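Local coordinates for Ice-binding protein (Flavobacteriaceae bacterium, PDB 5UYT) that probably binds ice and holds back its growth, as a bacterial antifreeze protein with two ice-binding domains in a right-handed beta-solenoid fold, at residues F255-D258 with T263-S266; A10-F15 with S58-D63; F43-G48 with P298-Q303; G125-A130 with T160-N165. All coordinates share one frame; numbering follows the deposited sequence.

Interaction 1 of 4, residues F255-D258 with T263-S266; sequences FQAD and TIHS
Ile-264 reaches across to the turn of 255-258 with a single methyl group, and almost everything in the contact hangs on that one carbon. Its CG1 branch stands anti to its own carbonyl carbon (chi1 -63°), and the near-extended second torsion (chi2 160°) carries CD1 straight out to the neighbouring backbone. There CD1 meets the carbonyl O of Phe-255 at 3.5 Å and the CA of Ala-257 at 3.6 Å, so it lies against main chain as much as against side chains. The CB of Phe-255 adds an apolar touch at 3.7 Å to the same CD1, whereas the methyl of Ala-257 is more distant, with CB 4.2 Å from Ile-264 CD1.

Phe-255 shows how one residue can serve two neighbours. Its CB faces the isoleucine, but the ring, with CG beside the backbone N (chi1 -68°), swings away to pack on Leu-233, Asn-235 and Val-245. Ile-264 also touches Val-245, so both side chains rest on strand 244-247. Next along the strand, His-265 takes no part here; its two ring nitrogens are hydrogen-bonded to Asp-269 and Asp-244.

No hydrogen bond joins the two segments; a small patch of van der Waals packing does. The short, weakly bonded strand 264-265 pairs in parallel with 244-247, while strand 252-253, just before the turn, is the outermost of another parallel sheet. The isoleucine thus bridges two faces of one coil, near the end of the second right-handed beta-solenoid.

Interaction 2 of 4, residues A10-F15 with S58-D63; sequences ANFALF and SAAAAD
The methyl of Ala-60 sits over one face of the Phe-15 ring, with CB 3.8 Å from the ring centroid and only 14° off the normal, a clear CH-pi contact. The same Ala-60 CB meets CE2 of Phe-12 at 3.5 Å, approaching that ring obliquely, so a single methyl touches both aromatics. The rings also pack on each other: CD1 of Phe-15 lies 3.8 Å above the plane of the Phe-12 ring, displaced toward its rim. Their first torsions differ, Phe-15 holding CG anti to its backbone N (chi1 174°) and Phe-12 holding it beside the N (chi1 -73°), yet the two rings converge on Ala-60.

This is helix-on-solenoid packing: helix 55-73 lies along the flank of the first beta-solenoid domain and presents small alanines to the aromatics of strand 12-16, which is itself paired in parallel with 32-35 and 180-187. Without bulky side chains between them, the helix backbone comes close to the rings, and Phe-15 CZ stands 3.5 Å from the N of Ala-61. Replacing Phe-15 by a serine would probably leave the Ala-60 methyl without its ring face and open a gap beside Phe-12. On the Ala-61 methyl the phenyl tip rests more lightly, with CZ 4.0 Å from CB.

Interaction 3 of 4, residues F43-G48 with P298-Q303; sequences FGNVDG and PAAFGQ
One water molecule links Asn-45 to Ala-300, held by groups from both segments. It accepts from the side-chain ND2 of Asn-45 at 2.9 Å and lies 2.7 Å from the carbonyl O of Ala-300. The carbonyl O of Gly-302 is also within reach, 3.2 Å from the water, and since acceptors around it outnumber its protons, these bonds may not all be made at once. The O of Ala-300 has a second donor, NE2 of Gln-303, in a nearly straight bond (168°) of 3.1 Å. That oxygen lies in the amide plane of Gln-303, while NE2 is tilted 22° from the carbonyl plane.

Asn-45 meets the other segment directly too, though by van der Waals contact: ND2 is 3.8 Å from the carbonyl carbon of Ala-300 and 3.9 Å from the N of Phe-301. Its CB points toward the 298-303 loop, and with CG beside the backbone N (chi1 -70°) ND2 ends up against Ala-300, while OD1 takes a hydrogen bond from the N of Tyr-297. Nearby, Asp-47 hydrogen-bonds to Tyr-312 and Thr-308, again across the domains. This water-bridged contact, between segments some 250 residues apart, joins two tandem ice-binding beta-solenoid domains.

Interaction 4 of 4, residues G125-A130 with T160-N165; sequences GALSSA and TVMKGN
This is a contact across the interior of the first beta-solenoid, in which strand 127-129 and the start of strand 161-163, on different faces, turn side chains toward each other, with a polar pair at one end and an apolar pair deeper in. Ser-129, at the end of strand 127-129, donates from OG to OG1 of Thr-160 in a short bond of 2.7 Å. The serine hydroxyl takes the position between its backbone N and carbonyl carbon (chi1 65°), which sets it beside the threonine. Ala-157 closes the network: its N bonds to Ser-129 OG and its O to Thr-160 OG1, so both hydroxyls have a second partner and the chain turn after strand 154-156 is tied to them. Beside the bond, CG2 of Thr-160 packs on the serine, 4.1 Å from Ser-129 CB. A valine in place of Thr-160 would probably leave Ser-129 OG without its acceptor and the carbonyl of Ala-157 without the threonine hydroxyl.

Farther along, the bond gives way to hydrophobic packing. Met-162 leaves the backbone with CG anti to N (chi1 -171°), bends at the second torsion (61°) and brings its CE methyl to 4.3 Å from CD2 of Leu-127. Both residues also touch Trp-148 and Leu-103. Side chains stacked inside the coils, with a hydroxyl pair beside the apolar packing, fit the hydrophobic core of a right-handed beta-solenoid.

Read together, the four contacts sample a two-domain solenoid from inside to outside. Interactions 2 and 4 are buried and belong to the first domain; both reach the same set of parallel strands, the one as a flanking helix on aromatic rings, the other as side chains meeting in the coil interior. Interaction 1 is a surface contact, made by one apolar methyl near the far end of the second domain, its centre about 55 Å from that of interaction 2. Between the domains lies interaction 3, partly buried and mediated by water. It touches interaction 2 where Leu-14 CD1 packs 3.7 Å from Phe-43 CE1, joining the domain junction to the helix-bearing flank.

Interaction 1 of 4, residues F255-D258 with T263-S266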
loop_
_atom_site.group_PDB
_atom_site.type_symbol
_atom_site.label_atom_id
_atom_site.label_comp_id
_atom_site.label_asym_id
_atom_site.label_seq_id
_atom_site.Cartn_x
_atom_site.Cartn_y
_atom_site.Cartn_z
ATOM N N PHE A 255 22.953 -23.379 -16.437
ATOM C CA PHE A 255 23.658 -22.355 -15.651
ATOM C C PHE A 255 25.168 -22.545 -15.798
ATOM O O PHE A 255 25.674 -23.659 -15.688
ATOM C CB PHE A 255 23.287 -22.446 -14.175
ATOM C CG PHE A 255 21.857 -22.071 -13.901
ATOM C CD1 PHE A 255 21.539 -20.750 -13.622
ATOM C CD2 PHE A 255 20.842 -23.005 -14.010
ATOM C CE1 PHE A 255 20.203 -20.345 -13.433
ATOM C CE2 PHE A 255 19.506 -22.629 -13.796
ATOM C CZ PHE A 255 19.182 -21.281 -13.511
ATOM N N GLN A 256 25.871 -21.450 -16.065
ATOM C CA GLN A 256 27.321 -21.502 -16.268
ATOM C C GLN A 256 27.978 -21.168 -14.960
ATOM O O GLN A 256 27.665 -20.098 -14.340
ATOM C CB GLN A 256 27.732 -20.529 -17.373
ATOM C CG GLN A 256 27.097 -20.905 -18.711
ATOM C CD GLN A 256 27.394 -19.866 -19.791
ATOM O OE1 GLN A 256 26.964 -18.690 -19.714
ATOM N NE2 GLN A 256 28.128 -20.285 -20.812
ATOM N N ALA A 257 28.834 -22.080 -14.495
ATOM C CA ALA A 257 29.391 -21.991 -13.129
ATOM C C ALA A 257 30.048 -20.643 -12.900
ATOM O O ALA A 257 29.918 -20.063 -11.824
ATOM C CB ALA A 257 30.417 -23.097 -12.865
ATOM N N ASP A 258 30.774 -20.141 -13.884
ATOM C CA ASP A 258 31.490 -18.877 -13.624
ATOM C C ASP A 258 30.560 -17.653 -13.538
ATOM O O ASP A 258 31.012 -16.567 -13.172
ATOM C CB ASP A 258 32.578 -18.662 -14.700
ATOM C CG ASP A 258 33.753 -19.618 -14.557
ATOM O OD1 ASP A 258 33.833 -20.351 -13.558
ATOM O OD2 ASP A 258 34.594 -19.651 -15.487
ATOM N N THR A 263 26.669 -22.061 -5.595
ATOM C CA THR A 263 26.858 -23.429 -6.095
ATOM C C THR A 263 25.707 -23.858 -6.960
ATOM O O THR A 263 24.545 -23.729 -6.540
ATOM C CB THR A 263 26.991 -24.410 -4.915
ATOM O OG1 THR A 263 28.161 -24.047 -4.169
ATOM C CG2 THR A 263 27.159 -25.876 -5.413
ATOM N N ILE A 264 26.031 -24.405 -8.140
ATOM C CA ILE A 264 24.984 -25.051 -8.968
ATOM C C ILE A 264 24.911 -26.504 -8.529
ATOM O O ILE A 264 25.947 -27.215 -8.565
ATOM C CB ILE A 264 25.350 -25.023 -10.468
ATOM C CG1 ILE A 264 25.442 -23.577 -10.989
ATOM C CG2 ILE A 264 24.382 -25.876 -11.310
ATOM C CD1 ILE A 264 26.266 -23.477 -12.291
ATOM N N HIS A 265 23.730 -26.953 -8.103
ATOM C CA HIS A 265 23.531 -28.345 -7.745
ATOM C C HIS A 265 22.979 -29.007 -8.994
ATOM O O HIS A 265 21.765 -28.896 -9.267
ATOM C CB HIS A 265 22.589 -28.450 -6.542
ATOM C CG HIS A 265 23.085 -27.690 -5.346
ATOM N ND1 HIS A 265 23.692 -28.312 -4.270
ATOM C CD2 HIS A 265 23.110 -26.359 -5.083
ATOM C CE1 HIS A 265 24.043 -27.396 -3.378
ATOM N NE2 HIS A 265 23.709 -26.201 -3.852
ATOM N N SER A 266 23.854 -29.655 -9.773
ATOM C CA SER A 266 23.441 -30.192 -11.109
ATOM C C SER A 266 22.411 -31.315 -10.994
ATOM O O SER A 266 21.639 -31.574 -11.913
ATOM C CB SER A 266 24.650 -30.742 -11.881
ATOM O OG SER A 266 25.486 -29.644 -12.208
#

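Interaction 2 of 4, residues A10-F15 with S58-D63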
loop_
_atom_site.group_PDB
_atom_site.type_symbol
_atom_site.label_atom_id
_atom_site.label_comp_id
_atom_site.label_asym_id
_atom_site.label_seq_id
_atom_site.Cartn_x
_atom_site.Cartn_y
_atom_site.Cartn_z
ATOM N N ALA A 10 -10.043 7.137 12.685
ATOM C CA ALA A 10 -8.637 7.184 12.195
ATOM C C ALA A 10 -8.268 6.061 11.218
ATOM O O ALA A 10 -7.350 6.227 10.402
ATOM C CB ALA A 10 -7.658 7.197 13.368
ATOM N N ASN A 11 -8.954 4.912 11.309
ATOM C CA ASN A 11 -8.665 3.755 10.430
ATOM C C ASN A 11 -8.980 4.018 8.968
ATOM O O ASN A 11 -8.504 3.311 8.086
ATOM C CB ASN A 11 -9.452 2.517 10.901
ATOM C CG ASN A 11 -9.023 2.045 12.275
ATOM O OD1 ASN A 11 -7.836 1.906 12.557
ATOM N ND2 ASN A 11 -9.980 1.796 13.131
ATOM N N PHE A 12 -9.776 5.055 8.716
ATOM C CA PHE A 12 -10.356 5.290 7.405
ATOM C C PHE A 12 -9.641 6.364 6.607
ATOM O O PHE A 12 -9.174 7.351 7.167
ATOM C CB PHE A 12 -11.842 5.682 7.561
ATOM C CG PHE A 12 -12.712 4.538 7.948
ATOM C CD1 PHE A 12 -13.438 3.844 6.979
ATOM C CD2 PHE A 12 -12.800 4.137 9.281
ATOM C CE1 PHE A 12 -14.237 2.772 7.322
ATOM C CE2 PHE A 12 -13.601 3.053 9.637
ATOM C CZ PHE A 12 -14.323 2.372 8.656
ATOM N N ALA A 13 -9.605 6.159 5.294
ATOM C CA ALA A 13 -9.319 7.204 4.317
ATOM C C ALA A 13 -10.597 7.934 3.916
ATOM O O ALA A 13 -10.586 9.171 3.785
ATOM C CB ALA A 13 -8.680 6.600 3.069
ATOM N N LEU A 14 -11.676 7.175 3.688
ATOM C CA LEU A 14 -12.969 7.734 3.263
ATOM C C LEU A 14 -14.040 7.095 4.139
ATOM O O LEU A 14 -14.123 5.863 4.218
ATOM C CB LEU A 14 -13.272 7.370 1.798
ATOM C CG LEU A 14 -12.228 7.775 0.748
ATOM C CD1 LEU A 14 -12.573 7.176 -0.626
ATOM C CD2 LEU A 14 -12.163 9.304 0.672
ATOM N N PHE A 15 -14.854 7.916 4.794
ATOM C CA PHE A 15 -15.895 7.369 5.646
ATOM C C PHE A 15 -17.088 8.309 5.774
ATOM O O PHE A 15 -16.916 9.514 5.986
ATOM C CB PHE A 15 -15.373 7.044 7.052
ATOM C CG PHE A 15 -16.468 6.615 7.997
ATOM C CD1 PHE A 15 -16.960 5.315 7.953
ATOM C CD2 PHE A 15 -17.038 7.515 8.890
ATOM C CE1 PHE A 15 -17.993 4.922 8.790
ATOM C CE2 PHE A 15 -18.079 7.132 9.736
ATOM C CZ PHE A 15 -18.558 5.831 9.687
ATOM N N SER A 58 -19.688 1.321 12.700
ATOM C CA SER A 58 -20.500 1.787 13.827
ATOM C C SER A 58 -19.588 2.526 14.806
ATOM O O SER A 58 -19.934 3.614 15.286
ATOM C CB SER A 58 -21.195 0.603 14.507
ATOM O OG SER A 58 -22.028 1.054 15.560
ATOM N N ALA A 59 -18.432 1.923 15.097
ATOM C CA ALA A 59 -17.387 2.534 15.933
ATOM C C ALA A 59 -16.840 3.852 15.356
ATOM O O ALA A 59 -16.720 4.850 16.089
ATOM C CB ALA A 59 -16.259 1.541 16.190
ATOM N N ALA A 60 -16.545 3.858 14.055
ATOM C CA ALA A 60 -16.093 5.073 13.347
ATOM C C ALA A 60 -17.152 6.190 13.420
ATOM O O ALA A 60 -16.819 7.363 13.675
ATOM C CB ALA A 60 -15.725 4.755 11.896
ATOM N N ALA A 61 -18.417 5.826 13.217
ATOM C CA ALA A 61 -19.513 6.799 13.292
ATOM C C ALA A 61 -19.543 7.502 14.659
ATOM O O ALA A 61 -19.689 8.734 14.722
ATOM C CB ALA A 61 -20.853 6.132 12.996
ATOM N N ALA A 62 -19.408 6.723 15.738
ATOM C CA ALA A 62 -19.465 7.276 17.087
ATOM C C ALA A 62 -18.259 8.157 17.372
ATOM O O ALA A 62 -18.413 9.239 17.937
ATOM C CB ALA A 62 -19.595 6.175 18.134
ATOM N N ASP A 63 -17.068 7.704 16.961
ATOM C CA ASP A 63 -15.848 8.465 17.206
ATOM C C ASP A 63 -15.735 9.707 16.324
ATOM O O ASP A 63 -15.120 10.703 16.740
ATOM C CB ASP A 63 -14.602 7.570 17.091
ATOM C CG ASP A 63 -14.544 6.524 18.202
ATOM O OD1 ASP A 63 -15.329 6.660 19.179
ATOM O OD2 ASP A 63 -13.751 5.566 18.099
#

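Interaction 3 of 4, residues F43-G48 with P298-Q303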
loop_
_atom_site.group_PDB
_atom_site.type_symbol
_atom_site.label_atom_id
_atom_site.label_comp_id
_atom_site.label_asym_id
_atom_site.label_seq_id
_atom_site.Cartn_x
_atom_site.Cartn_y
_atom_site.Cartn_z
ATOM N N PHE A 43 -14.997 0.798 -6.371
ATOM C CA PHE A 43 -13.575 0.909 -6.034
ATOM C C PHE A 43 -12.763 -0.234 -6.644
ATOM O O PHE A 43 -13.298 -1.318 -6.850
ATOM C CB PHE A 43 -13.367 0.973 -4.515
ATOM C CG PHE A 43 -13.795 2.285 -3.927
ATOM C CD1 PHE A 43 -12.859 3.296 -3.701
ATOM C CD2 PHE A 43 -15.144 2.545 -3.665
ATOM C CE1 PHE A 43 -13.241 4.515 -3.181
ATOM C CE2 PHE A 43 -15.534 3.787 -3.166
ATOM C CZ PHE A 43 -14.581 4.770 -2.923
ATOM N N GLY A 44 -11.495 0.040 -6.961
ATOM C CA GLY A 44 -10.538 -0.977 -7.393
ATOM C C GLY A 44 -9.774 -1.450 -6.167
ATOM O O GLY A 44 -10.296 -1.413 -5.058
ATOM N N ASN A 45 -8.527 -1.860 -6.345
ATOM C CA ASN A 45 -7.724 -2.313 -5.201
ATOM C C ASN A 45 -7.454 -1.165 -4.240
ATOM O O ASN A 45 -6.977 -0.102 -4.661
ATOM C CB ASN A 45 -6.408 -2.967 -5.685
ATOM C CG ASN A 45 -6.648 -4.295 -6.355
ATOM O OD1 ASN A 45 -7.388 -5.139 -5.829
ATOM N ND2 ASN A 45 -6.019 -4.511 -7.508
ATOM N N VAL A 46 -7.831 -1.376 -2.977
ATOM C CA VAL A 46 -7.659 -0.395 -1.902
ATOM C C VAL A 46 -6.700 -0.949 -0.864
ATOM O O VAL A 46 -6.828 -2.104 -0.487
ATOM C CB VAL A 46 -9.027 -0.067 -1.259
ATOM C CG1 VAL A 46 -8.846 0.691 0.057
ATOM C CG2 VAL A 46 -9.840 0.794 -2.223
ATOM N N ASP A 47 -5.690 -0.169 -0.461
ATOM C CA ASP A 47 -4.853 -0.599 0.656
ATOM C C ASP A 47 -5.573 -0.278 1.960
ATOM O O ASP A 47 -5.224 0.677 2.667
ATOM C CB ASP A 47 -3.452 0.059 0.642
ATOM C CG ASP A 47 -2.562 -0.481 1.736
ATOM O OD1 ASP A 47 -2.912 -1.552 2.272
ATOM O OD2 ASP A 47 -1.507 0.127 2.072
ATOM N N GLY A 48 -6.545 -1.120 2.292
ATOM C CA GLY A 48 -7.431 -0.897 3.430
ATOM C C GLY A 48 -8.599 -1.853 3.282
ATOM O O GLY A 48 -8.738 -2.528 2.244
ATOM N N PRO A 298 -7.602 -9.007 -8.370
ATOM C CA PRO A 298 -6.261 -9.493 -8.692
ATOM C C PRO A 298 -5.896 -9.329 -10.152
ATOM O O PRO A 298 -4.721 -9.195 -10.463
ATOM C CB PRO A 298 -6.318 -10.973 -8.261
ATOM C CG PRO A 298 -7.342 -10.982 -7.150
ATOM C CD PRO A 298 -8.414 -10.045 -7.691
ATOM N N ALA A 299 -6.900 -9.310 -11.039
ATOM C CA ALA A 299 -6.611 -9.082 -12.476
ATOM C C ALA A 299 -6.050 -7.685 -12.729
ATOM O O ALA A 299 -5.415 -7.458 -13.766
ATOM C CB ALA A 299 -7.866 -9.300 -13.314
ATOM N N ALA A 300 -6.262 -6.767 -11.777
ATOM C CA ALA A 300 -5.898 -5.352 -11.948
ATOM C C ALA A 300 -4.712 -4.923 -11.048
ATOM O O ALA A 300 -4.440 -3.734 -10.878
ATOM C CB ALA A 300 -7.150 -4.487 -11.674
ATOM N N PHE A 301 -4.002 -5.894 -10.487
ATOM C CA PHE A 301 -2.872 -5.636 -9.565
ATOM C C PHE A 301 -1.768 -4.845 -10.291
ATOM O O PHE A 301 -1.543 -5.026 -11.482
ATOM C CB PHE A 301 -2.351 -7.012 -9.065
ATOM C CG PHE A 301 -1.302 -6.952 -7.994
ATOM C CD1 PHE A 301 -1.587 -6.453 -6.700
ATOM C CD2 PHE A 301 -0.028 -7.472 -8.247
ATOM C CE1 PHE A 301 -0.569 -6.455 -5.713
ATOM C CE2 PHE A 301 0.971 -7.495 -7.267
ATOM C CZ PHE A 301 0.702 -6.976 -6.000
ATOM N N GLY A 302 -1.077 -3.985 -9.555
ATOM C CA GLY A 302 -0.099 -3.075 -10.168
ATOM C C GLY A 302 -0.752 -1.729 -10.403
ATOM O O GLY A 302 -1.480 -1.207 -9.551
ATOM N N GLN A 303 -0.476 -1.159 -11.561
ATOM C CA GLN A 303 -1.033 0.145 -11.944
ATOM C C GLN A 303 -0.764 1.181 -10.867
ATOM O O GLN A 303 -1.646 1.996 -10.552
ATOM C CB GLN A 303 -2.544 0.043 -12.195
ATOM C CG GLN A 303 -2.923 -0.966 -13.266
ATOM C CD GLN A 303 -4.386 -0.825 -13.597
ATOM O OE1 GLN A 303 -4.765 0.067 -14.329
ATOM N NE2 GLN A 303 -5.222 -1.644 -12.988
HETATM O O HOH W 1 -4.340 -2.353 -8.524
#

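Interaction 4 of 4, residues G125-A130 with T160-N165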
loop_
_atom_site.group_PDB
_atom_site.type_symbol
_atom_site.label_atom_id
_atom_site.label_comp_id
_atom_site.label_asym_id
_atom_site.label_seq_id
_atom_site.Cartn_x
_atom_site.Cartn_y
_atom_site.Cartn_z
ATOM N N GLY A 125 -20.143 27.044 6.621
ATOM C CA GLY A 125 -20.659 27.098 5.272
ATOM C C GLY A 125 -19.936 26.042 4.481
ATOM O O GLY A 125 -19.244 25.201 5.059
ATOM N N ALA A 126 -20.096 26.072 3.162
ATOM C CA ALA A 126 -19.447 25.084 2.291
ATOM C C ALA A 126 -17.955 25.411 2.104
ATOM O O ALA A 126 -17.505 26.538 2.387
ATOM C CB ALA A 126 -20.164 25.021 0.947
ATOM N N LEU A 127 -17.190 24.423 1.647
ATOM C CA LEU A 127 -15.788 24.634 1.307
ATOM C C LEU A 127 -15.544 24.119 -0.111
ATOM O O LEU A 127 -15.823 22.966 -0.393
ATOM C CB LEU A 127 -14.880 23.938 2.314
ATOM C CG LEU A 127 -13.374 23.928 2.025
ATOM C CD1 LEU A 127 -12.760 25.322 2.165
ATOM C CD2 LEU A 127 -12.680 22.923 2.940
ATOM N N SER A 128 -15.061 24.990 -0.992
ATOM C CA SER A 128 -14.779 24.647 -2.387
ATOM C C SER A 128 -13.347 25.005 -2.670
ATOM O O SER A 128 -12.790 25.877 -2.001
ATOM C CB SER A 128 -15.654 25.470 -3.328
ATOM O OG SER A 128 -16.968 24.973 -3.291
ATOM N N SER A 129 -12.732 24.339 -3.637
ATOM C CA SER A 129 -11.434 24.808 -4.131
ATOM C C SER A 129 -11.532 25.048 -5.636
ATOM O O SER A 129 -12.413 24.476 -6.310
ATOM C CB SER A 129 -10.329 23.780 -3.847
ATOM O OG SER A 129 -10.555 22.571 -4.583
ATOM N N ALA A 130 -10.632 25.891 -6.136
ATOM C CA ALA A 130 -10.425 26.088 -7.569
ATOM C C ALA A 130 -9.504 24.997 -8.099
ATOM O O ALA A 130 -8.742 24.404 -7.322
ATOM C CB ALA A 130 -9.814 27.468 -7.814
ATOM N N THR A 160 -6.722 19.223 -7.060
ATOM C CA THR A 160 -6.480 19.895 -5.774
ATOM C C THR A 160 -5.570 19.044 -4.892
ATOM O O THR A 160 -5.851 17.854 -4.675
ATOM C CB THR A 160 -7.799 20.215 -5.030
ATOM O OG1 THR A 160 -8.503 21.207 -5.779
ATOM C CG2 THR A 160 -7.528 20.756 -3.606
ATOM N N VAL A 161 -4.484 19.637 -4.406
ATOM C CA VAL A 161 -3.636 18.982 -3.406
ATOM C C VAL A 161 -4.114 19.436 -2.028
ATOM O O VAL A 161 -4.075 20.647 -1.706
ATOM C CB VAL A 161 -2.165 19.332 -3.609
ATOM C CG1 VAL A 161 -1.328 18.784 -2.440
ATOM C CG2 VAL A 161 -1.688 18.792 -4.962
ATOM N N MET A 162 -4.613 18.492 -1.239
ATOM C CA MET A 162 -5.253 18.805 0.044
ATOM C C MET A 162 -4.572 18.075 1.209
ATOM O O MET A 162 -4.045 16.981 1.047
ATOM C CB MET A 162 -6.754 18.462 -0.013
ATOM C CG MET A 162 -7.592 18.939 1.182
ATOM S SD MET A 162 -7.576 20.735 1.359
ATOM C CE MET A 162 -8.999 20.837 2.466
ATOM N N LYS A 163 -4.579 18.715 2.383
ATOM C CA LYS A 163 -3.990 18.156 3.589
ATOM C C LYS A 163 -4.994 18.199 4.717
ATOM O O LYS A 163 -5.721 19.194 4.898
ATOM C CB LYS A 163 -2.753 18.949 4.031
ATOM C CG LYS A 163 -1.704 19.140 2.950
ATOM C CD LYS A 163 -1.013 17.816 2.654
ATOM C CE LYS A 163 0.035 17.996 1.565
ATOM N NZ LYS A 163 0.533 16.661 1.151
ATOM N N GLY A 164 -5.014 17.110 5.479
ATOM C CA GLY A 164 -5.742 17.071 6.723
ATOM C C GLY A 164 -7.010 16.262 6.751
ATOM O O GLY A 164 -7.474 15.722 5.746
ATOM N N ASN A 165 -7.592 16.220 7.939
ATOM C CA ASN A 165 -8.879 15.567 8.141
ATOM C C ASN A 165 -10.029 16.475 7.729
ATOM O O ASN A 165 -10.260 17.479 8.380
ATOM C CB ASN A 165 -8.978 15.235 9.608
ATOM C CG ASN A 165 -7.952 14.218 10.014
ATOM O OD1 ASN A 165 -7.858 13.156 9.398
ATOM N ND2 ASN A 165 -7.155 14.537 11.029
#